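Local structure of tryptophan decarboxylase 1 (Oryza sativa subsp. japonica, 6KHO) at the interface of chains A and B. The protein catalyses the pyridoxal-phosphate-dependent decarboxylation of L-tryptophan to tryptamine and of 5-hydroxy-L-tryptophan to serotonin, working as a homodimer. Coordinates in Å, arbitrary orientation; residue numbers count along the deposited sequence, not the author numbering. Chains: chain A/B, Tryptophan decarboxylase 1.

Contact 1: the interface of chains A and B. Residues chain A 55, 57, 91, 93; chain B 130, 132-134.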
ATOM      1  N   PRO A  55      10.689  21.250  11.499  1.00 37.73           N
ATOM      2  CA  PRO A  55      10.443  22.538  10.849  1.00 40.05           C
ATOM      3  C   PRO A  55       9.781  23.525  11.804  1.00 43.95           C
ATOM      4  O   PRO A  55       9.379  23.198  12.923  1.00 42.29           O
ATOM      5  CB  PRO A  55       9.497  22.170   9.702  1.00 39.13           C
ATOM      6  CG  PRO A  55       8.700  21.032  10.267  1.00 35.33           C
ATOM      7  CD  PRO A  55       9.639  20.266  11.179  1.00 39.01           C
ATOM      8  N   VAL A  57       6.879  25.682  10.994  1.00 38.29           N
ATOM      9  CA  VAL A  57       5.724  26.114  10.222  1.00 41.50           C
ATOM     10  C   VAL A  57       4.481  25.908  11.074  1.00 43.10           C
ATOM     11  O   VAL A  57       4.468  25.114  12.018  1.00 45.44           O
ATOM     12  CB  VAL A  57       5.580  25.362   8.874  1.00 41.70           C
ATOM     13  CG1 VAL A  57       6.811  25.563   7.991  1.00 40.34           C
ATOM     14  CG2 VAL A  57       5.344  23.870   9.123  1.00 39.16           C
ATOM     15  N   GLY A  91       9.106  22.820   5.215  1.00 37.14           N
ATOM     16  CA  GLY A  91       8.076  22.323   6.104  1.00 36.88           C
ATOM     17  C   GLY A  91       8.180  20.848   6.427  1.00 35.98           C
ATOM     18  O   GLY A  91       7.272  20.303   7.064  1.00 37.11           O
ATOM     19  N   THR A  93       9.811  17.415   8.250  1.00 32.41           N
ATOM     20  CA  THR A  93      10.664  16.806   9.261  1.00 34.15           C
ATOM     21  C   THR A  93      11.658  15.895   8.544  1.00 34.64           C
ATOM     22  O   THR A  93      11.252  15.050   7.739  1.00 33.20           O
ATOM     23  CB  THR A  93       9.817  16.012  10.256  1.00 33.88           C
ATOM     24  OG1 THR A  93       8.969  16.918  10.965  1.00 35.91           O
ATOM     25  CG2 THR A  93      10.687  15.211  11.221  1.00 30.23           C
TER
ATOM     26  N   GLN B 130       3.023  16.155  12.758  1.00 35.96           N
ATOM     27  CA  GLN B 130       4.341  16.552  13.254  1.00 38.41           C
ATOM     28  C   GLN B 130       5.465  15.677  12.693  1.00 39.48           C
ATOM     29  O   GLN B 130       6.601  16.149  12.548  1.00 37.49           O
ATOM     30  CB  GLN B 130       4.361  16.508  14.782  1.00 38.96           C
ATOM     31  CG  GLN B 130       5.674  16.987  15.400  1.00 40.02           C
ATOM     32  CD  GLN B 130       5.941  18.452  15.114  1.00 47.77           C
ATOM     33  OE1 GLN B 130       6.672  18.800  14.178  1.00 47.36           O
ATOM     34  NE2 GLN B 130       5.338  19.322  15.912  1.00 45.90           N
ATOM     35  N   SER B 132       5.906  14.908   9.778  1.00 41.44           N
ATOM     36  CA  SER B 132       6.336  15.722   8.631  1.00 35.70           C
ATOM     37  C   SER B 132       5.223  16.657   8.158  1.00 35.62           C
ATOM     38  O   SER B 132       4.370  16.250   7.356  1.00 34.43           O
ATOM     39  CB  SER B 132       6.789  14.851   7.459  1.00 36.99           C
ATOM     40  OG  SER B 132       7.631  15.609   6.605  1.00 38.29           O
ATOM     41  N   PRO B 133       5.202  17.915   8.616  1.00 34.04           N
ATOM     42  CA  PRO B 133       4.071  18.796   8.267  1.00 33.38           C
ATOM     43  C   PRO B 133       3.849  18.939   6.779  1.00 31.82           C
ATOM     44  O   PRO B 133       2.703  18.879   6.323  1.00 30.40           O
ATOM     45  CB  PRO B 133       4.463  20.130   8.915  1.00 34.77           C
ATOM     46  CG  PRO B 133       5.274  19.711  10.110  1.00 36.53           C
ATOM     47  CD  PRO B 133       6.090  18.531   9.614  1.00 34.49           C
ATOM     48  N   ALA B 134       4.922  19.109   6.003  1.00 32.37           N
ATOM     49  CA  ALA B 134       4.767  19.298   4.565  1.00 32.84           C
ATOM     50  C   ALA B 134       4.071  18.103   3.923  1.00 31.25           C
ATOM     51  O   ALA B 134       3.200  18.273   3.060  1.00 28.55           O
ATOM     52  CB  ALA B 134       6.135  19.550   3.928  1.00 31.42           C
TER
HETATM   53  O   HOH W   1       7.673  21.567  13.900  1.00 45.04           O

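Contact 2: the interface of chains A and B. Residues chain A 75, 79-80, 83; chain B 390, 394.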
ATOM      1  N   ALA A  75       3.318  24.326 -16.504  1.00 30.99           N
ATOM      2  CA  ALA A  75       4.488  25.071 -16.066  1.00 34.82           C
ATOM      3  C   ALA A  75       5.737  24.243 -16.317  1.00 35.21           C
ATOM      4  O   ALA A  75       5.682  23.005 -16.274  1.00 33.03           O
ATOM      5  CB  ALA A  75       4.413  25.437 -14.576  1.00 31.72           C
ATOM      6  N   VAL A  79       9.883  24.935 -12.410  1.00 27.76           N
ATOM      7  CA  VAL A  79       9.035  25.660 -11.466  1.00 28.86           C
ATOM      8  C   VAL A  79       8.509  24.718 -10.386  1.00 30.69           C
ATOM      9  O   VAL A  79       8.482  25.064  -9.200  1.00 29.10           O
ATOM     10  CB  VAL A  79       7.890  26.356 -12.219  1.00 30.70           C
ATOM     11  CG1 VAL A  79       6.864  26.926 -11.235  1.00 31.78           C
ATOM     12  CG2 VAL A  79       8.450  27.447 -13.140  1.00 33.20           C
ATOM     13  N   THR A  80       8.089  23.513 -10.777  1.00 26.68           N
ATOM     14  CA  THR A  80       7.673  22.518  -9.794  1.00 30.28           C
ATOM     15  C   THR A  80       8.791  22.230  -8.801  1.00 28.48           C
ATOM     16  O   THR A  80       8.568  22.201  -7.587  1.00 28.84           O
ATOM     17  CB  THR A  80       7.241  21.245 -10.514  1.00 30.62           C
ATOM     18  OG1 THR A  80       6.241  21.590 -11.484  1.00 29.45           O
ATOM     19  CG2 THR A  80       6.683  20.224  -9.507  1.00 28.12           C
ATOM     20  N   GLU A  83       9.260  25.162  -6.344  1.00 28.72           N
ATOM     21  CA  GLU A  83       8.268  25.109  -5.267  1.00 30.59           C
ATOM     22  C   GLU A  83       8.546  23.970  -4.298  1.00 32.07           C
ATOM     23  O   GLU A  83       8.322  24.118  -3.092  1.00 29.88           O
ATOM     24  CB  GLU A  83       6.857  25.014  -5.855  1.00 29.71           C
ATOM     25  CG  GLU A  83       6.553  26.225  -6.771  1.00 35.99           C
ATOM     26  CD  GLU A  83       5.102  26.314  -7.221  1.00 37.52           C
ATOM     27  OE1 GLU A  83       4.371  25.309  -7.129  1.00 40.15           O
ATOM     28  OE2 GLU A  83       4.689  27.401  -7.678  1.00 41.36           O
TER
ATOM     29  N   TRP B 390       0.621  15.928  -6.613  1.00 28.16           N
ATOM     30  CA  TRP B 390       0.740  17.376  -6.742  1.00 27.63           C
ATOM     31  C   TRP B 390       1.627  17.751  -7.928  1.00 27.84           C
ATOM     32  O   TRP B 390       1.302  18.670  -8.686  1.00 28.28           O
ATOM     33  CB  TRP B 390       1.291  17.973  -5.444  1.00 26.09           C
ATOM     34  CG  TRP B 390       1.786  19.402  -5.613  1.00 30.34           C
ATOM     35  CD1 TRP B 390       1.019  20.532  -5.727  1.00 29.98           C
ATOM     36  CD2 TRP B 390       3.148  19.831  -5.694  1.00 29.86           C
ATOM     37  NE1 TRP B 390       1.826  21.640  -5.866  1.00 31.25           N
ATOM     38  CE2 TRP B 390       3.137  21.238  -5.848  1.00 31.03           C
ATOM     39  CE3 TRP B 390       4.380  19.165  -5.645  1.00 29.96           C
ATOM     40  CZ2 TRP B 390       4.308  21.986  -5.955  1.00 32.09           C
ATOM     41  CZ3 TRP B 390       5.543  19.905  -5.746  1.00 31.06           C
ATOM     42  CH2 TRP B 390       5.501  21.308  -5.909  1.00 33.23           C
ATOM     43  N   ARG B 394       0.555  20.229 -10.796  1.00 29.45           N
ATOM     44  CA  ARG B 394       1.257  21.517 -10.845  1.00 31.28           C
ATOM     45  C   ARG B 394       2.051  21.679 -12.142  1.00 33.00           C
ATOM     46  O   ARG B 394       2.150  22.788 -12.680  1.00 31.03           O
ATOM     47  CB  ARG B 394       2.182  21.670  -9.629  1.00 29.40           C
ATOM     48  CG  ARG B 394       3.063  22.957  -9.620  1.00 32.44           C
ATOM     49  CD  ARG B 394       2.215  24.252  -9.755  1.00 39.10           C
ATOM     50  NE  ARG B 394       2.988  25.501  -9.618  1.00 33.11           N
ATOM     51  CZ  ARG B 394       3.000  26.487 -10.519  1.00 38.18           C
ATOM     52  NH1 ARG B 394       2.293  26.385 -11.635  1.00 36.74           N
ATOM     53  NH2 ARG B 394       3.716  27.592 -10.301  1.00 34.50           N
TER
HETATM   54  O   HOH W   2       1.785  24.527  -6.526  1.00 37.35           O

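Contact 3: the interface of chains A and B. Residues chain A 127, 359-360; chain B 95, 103, 273, 474-475.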
ATOM      1  N   PHE A 127      -1.067  -8.222 -10.144  1.00 26.89           N
ATOM      2  CA  PHE A 127      -2.099  -8.956  -9.416  1.00 26.26           C
ATOM      3  C   PHE A 127      -2.011 -10.460  -9.681  1.00 25.85           C
ATOM      4  O   PHE A 127      -2.287 -11.269  -8.790  1.00 26.86           O
ATOM      5  CB  PHE A 127      -3.497  -8.433  -9.762  1.00 24.56           C
ATOM      6  CG  PHE A 127      -3.662  -7.868 -11.160  1.00 27.23           C
ATOM      7  CD1 PHE A 127      -3.684  -8.690 -12.278  1.00 28.33           C
ATOM      8  CD2 PHE A 127      -3.905  -6.514 -11.338  1.00 29.15           C
ATOM      9  CE1 PHE A 127      -3.884  -8.151 -13.560  1.00 28.20           C
ATOM     10  CE2 PHE A 127      -4.104  -5.967 -12.604  1.00 30.00           C
ATOM     11  CZ  PHE A 127      -4.093  -6.781 -13.720  1.00 28.35           C
ATOM     12  N   TYR A 359     -12.342 -11.739 -15.644  1.00 27.97           N
ATOM     13  CA  TYR A 359     -11.447 -10.936 -16.479  1.00 30.69           C
ATOM     14  C   TYR A 359      -9.967 -11.182 -16.163  1.00 30.19           C
ATOM     15  O   TYR A 359      -9.107 -10.848 -16.989  1.00 31.26           O
ATOM     16  CB  TYR A 359     -11.807  -9.447 -16.360  1.00 30.45           C
ATOM     17  CG  TYR A 359     -11.195  -8.714 -15.180  1.00 31.80           C
ATOM     18  CD1 TYR A 359     -11.675  -8.899 -13.894  1.00 31.66           C
ATOM     19  CD2 TYR A 359     -10.138  -7.826 -15.360  1.00 33.03           C
ATOM     20  CE1 TYR A 359     -11.112  -8.239 -12.809  1.00 33.76           C
ATOM     21  CE2 TYR A 359      -9.575  -7.149 -14.286  1.00 33.06           C
ATOM     22  CZ  TYR A 359     -10.059  -7.360 -13.015  1.00 37.18           C
ATOM     23  OH  TYR A 359      -9.494  -6.689 -11.947  1.00 34.04           O
ATOM     24  N   LEU A 360      -9.648 -11.810 -15.033  1.00 29.39           N
ATOM     25  CA  LEU A 360      -8.260 -12.105 -14.686  1.00 25.86           C
ATOM     26  C   LEU A 360      -7.859 -13.547 -14.964  1.00 27.88           C
ATOM     27  O   LEU A 360      -6.686 -13.894 -14.766  1.00 25.90           O
ATOM     28  CB  LEU A 360      -8.004 -11.800 -13.212  1.00 27.87           C
ATOM     29  CG  LEU A 360      -8.105 -10.333 -12.786  1.00 30.07           C
ATOM     30  CD1 LEU A 360      -7.793 -10.195 -11.307  1.00 31.61           C
ATOM     31  CD2 LEU A 360      -7.160  -9.496 -13.594  1.00 29.85           C
TER
ATOM     32  N   TRP B  95       3.303  -3.350 -19.416  1.00 24.48           N
ATOM     33  CA  TRP B  95       2.214  -2.400 -19.202  1.00 24.44           C
ATOM     34  C   TRP B  95       2.481  -1.079 -19.919  1.00 26.26           C
ATOM     35  O   TRP B  95       1.552  -0.427 -20.407  1.00 25.07           O
ATOM     36  CB  TRP B  95       2.034  -2.169 -17.691  1.00 22.15           C
ATOM     37  CG  TRP B  95       1.291  -3.310 -17.027  1.00 22.36           C
ATOM     38  CD1 TRP B  95       1.765  -4.557 -16.773  1.00 26.23           C
ATOM     39  CD2 TRP B  95      -0.064  -3.293 -16.562  1.00 26.09           C
ATOM     40  NE1 TRP B  95       0.791  -5.329 -16.173  1.00 25.54           N
ATOM     41  CE2 TRP B  95      -0.348  -4.578 -16.041  1.00 24.43           C
ATOM     42  CE3 TRP B  95      -1.067  -2.325 -16.552  1.00 25.10           C
ATOM     43  CZ2 TRP B  95      -1.596  -4.914 -15.499  1.00 26.92           C
ATOM     44  CZ3 TRP B  95      -2.315  -2.660 -16.021  1.00 28.49           C
ATOM     45  CH2 TRP B  95      -2.566  -3.947 -15.500  1.00 25.00           C
ATOM     46  N   PHE B 103      -7.004  -4.855 -19.294  1.00 26.78           N
ATOM     47  CA  PHE B 103      -7.385  -4.400 -17.944  1.00 27.40           C
ATOM     48  C   PHE B 103      -7.744  -2.915 -18.026  1.00 27.43           C
ATOM     49  O   PHE B 103      -8.614  -2.547 -18.823  1.00 25.96           O
ATOM     50  CB  PHE B 103      -6.259  -4.769 -16.978  1.00 26.90           C
ATOM     51  CG  PHE B 103      -5.818  -6.211 -17.104  1.00 28.65           C
ATOM     52  CD1 PHE B 103      -6.742  -7.238 -16.954  1.00 27.81           C
ATOM     53  CD2 PHE B 103      -4.511  -6.535 -17.418  1.00 25.53           C
ATOM     54  CE1 PHE B 103      -6.359  -8.577 -17.084  1.00 30.80           C
ATOM     55  CE2 PHE B 103      -4.116  -7.868 -17.560  1.00 28.78           C
ATOM     56  CZ  PHE B 103      -5.049  -8.895 -17.388  1.00 28.36           C
ATOM     57  N   THR B 273     -15.496  -2.713 -14.072  1.00 28.00           N
ATOM     58  CA  THR B 273     -14.278  -3.257 -14.667  1.00 29.89           C
ATOM     59  C   THR B 273     -14.582  -4.014 -15.950  1.00 30.04           C
ATOM     60  O   THR B 273     -13.916  -3.822 -16.971  1.00 29.62           O
ATOM     61  CB  THR B 273     -13.573  -4.171 -13.658  1.00 30.59           C
ATOM     62  OG1 THR B 273     -13.203  -3.409 -12.507  1.00 33.43           O
ATOM     63  CG2 THR B 273     -12.314  -4.778 -14.265  1.00 34.24           C
ATOM     64  N   ALA B 474      -7.219  -9.181 -23.321  1.00 23.72           N
ATOM     65  CA  ALA B 474      -7.801 -10.113 -22.374  1.00 28.40           C
ATOM     66  C   ALA B 474      -9.314  -9.964 -22.452  1.00 28.79           C
ATOM     67  O   ALA B 474      -9.839  -9.019 -23.050  1.00 27.11           O
ATOM     68  CB  ALA B 474      -7.275  -9.886 -20.946  1.00 27.57           C
ATOM     69  N   HIS B 475     -10.011 -10.913 -21.843  1.00 27.15           N
ATOM     70  CA  HIS B 475     -11.422 -11.138 -22.114  1.00 28.86           C
ATOM     71  C   HIS B 475     -12.280 -10.796 -20.901  1.00 30.09           C
ATOM     72  O   HIS B 475     -11.788 -10.460 -19.818  1.00 27.65           O
ATOM     73  CB  HIS B 475     -11.647 -12.602 -22.508  1.00 28.04           C
ATOM     74  CG  HIS B 475     -11.622 -13.527 -21.335  1.00 30.96           C
ATOM     75  ND1 HIS B 475     -10.453 -13.869 -20.685  1.00 29.98           N
ATOM     76  CD2 HIS B 475     -12.624 -14.143 -20.661  1.00 30.88           C
ATOM     77  CE1 HIS B 475     -10.735 -14.669 -19.672  1.00 33.04           C
ATOM     78  NE2 HIS B 475     -12.044 -14.849 -19.633  1.00 34.01           N
TER
HETATM   79  O   HOH W   3      -9.714  -8.874 -19.142  1.00 29.22           O

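Contact 1: the interface of chains A and B
The carbonyl of A:Gly91, at the end of the 3-10 helix 89-91, takes a hydrogen bond from the backbone amide of B:Ala134, with A:Gly91 O 2.8 Å from B:Ala134 N; the donor stands well above the carbonyl plane, 53° out of it. Since B:Ala134 is the second residue of helix 133-149, chain A in effect helps cap the start of a chain B helix. A:Thr93 adds two polar links. Its OG1 hydroxyl gives a hydrogen bond to the main-chain oxygen of B:Gln130 (A:Thr93 OG1 to B:Gln130 O 3.0 Å), and its amide gives a longer one to the serine hydroxyl (A:Thr93 N to B:Ser132 OG 3.3 Å). The serine oxygen is held anti to its own nitrogen (chi1 -159°), which turns it toward that amide. B:Pro133 fits between the chain A groups: CG of A:Pro55 touches the CD-CG side of its ring, 3.7 Å from B:Pro133 CD, while CG2 of A:Val57 lies 3.8 Å from B:Pro133 CB on an oblique approach. The side-chain carbonyl of B:Gln130 reaches A:Pro55 O through water 1, which is 2.6 Å from A:Pro55 O and 3.0 Å from B:Gln130 OE1. In the fold, loop segments of chain A and the 3-10 turn that follows helix 77-88 close over the loop leading into helix 133-149 of chain B, part of the two-fold interface of the homodimer.

Contact 2: the interface of chains A and B
B:Arg394 grips the carboxylate of A:Glu83 side-on with two hydrogen bonds, one nitrogen to each oxygen: B:Arg394 NE lies 2.9 Å from A:Glu83 OE1 in a fairly straight bond (162° at H), and B:Arg394 NH2 lies 2.8 Å from A:Glu83 OE2, a pair that is also the salt bridge. Both oxygens sit close to the guanidinium plane, but the two flat groups are turned 41° against each other, and the nitrogens meet the acid from above its own plane. Two bonds at separate points restrain both groups from rotating. CG of B:Arg394 lies anti to the backbone N (chi1 176°) and the chain bends at chi2, a course that brings NE and NH2 round to the acid. Around this pair, A:Val79 CG1 packs 3.4 Å from B:Arg394 NH2, and the methyl of A:Ala75 lies near NH1. B:Trp390, one turn earlier on helix 386-420, supports the site from its own chain: CB of B:Arg394 rests over one face of the indole, toward the rim. The indole's edge faces helix 77-88 of chain A, where CB of A:Glu83 lies in the ring plane and A:Thr80 CG2 is 3.9 Å from B:Trp390 CH2. Carboxylate and indole are nearly coplanar. These helices thus join the subunits of the homodimer by a charged clasp with an apolar rim. Water 2 bridges the second shell to the first, 3.0 Å from B:Trp390 NE1 and 2.8 Å from A:Glu83 OE1.

Contact 3: the interface of chains A and B
A:Tyr359, the catalytic proton donor, reaches across to B:Thr273, a cofactor-binding residue, at the shared active site of this group II pyridoxal-phosphate decarboxylase. The contact between them is CH-pi: the threonine methyl, B:Thr273 CG2, sits over the middle of the phenol ring, 3.7 Å from its centroid, while A:Leu360 CG lies against the opposite face near the rim. The tyrosine CG occupies the crowded position between backbone nitrogen and carbonyl carbon (chi1 85°), a setting that lays the ring between the B:Thr273 methyl and A:Leu360 CG. Aromatic packing continues through B:Phe103. Its ring stands almost perpendicular to A:Phe127, planes 84° apart and centroids 5.1 Å apart, with A:Phe127 CZ over the B:Phe103 face, offset toward its rim. That CZ also meets the edge of the indole of B:Trp95, 3.6 Å from B:Trp95 CZ2. Further apolar contacts bring B:Phe103 CD1 to 3.8 Å from A:Tyr359 CD2, and A:Leu360 CD2 to 3.7 Å from B:Phe103 CE1. Without the phenol of A:Tyr359, an alanine here would probably leave the B:Thr273 methyl and the CD1 edge of B:Phe103 without their aromatic neighbour and the reaction without its proton donor. A polar link through water 3 joins two main-chain carbonyls: the water lies 3.0 Å from A:Tyr359 O and 2.7 Å from B:His475 O, at the start of strand 475-478.

Contact 1 and contact 2 are neighbours, their C-alpha centres about 19 Å apart, whereas contact 3 lies about 41 Å from contact 1 and about 34 Å from contact 2. On the chain A side, helix 77-88 of contact 2 runs directly into the 3-10 helix 89-91 of contact 1. Two-fold symmetry repeats each contact with chains exchanged, so segments 91-95 and 127-134 serve both contact 1 and contact 3. Contact 3 holds A:Tyr359, about 37 and 33 Å from the centres of contact 1 and contact 2. The first two therefore probably serve dimer cohesion, while contact 3 makes dimerisation part of building the active site.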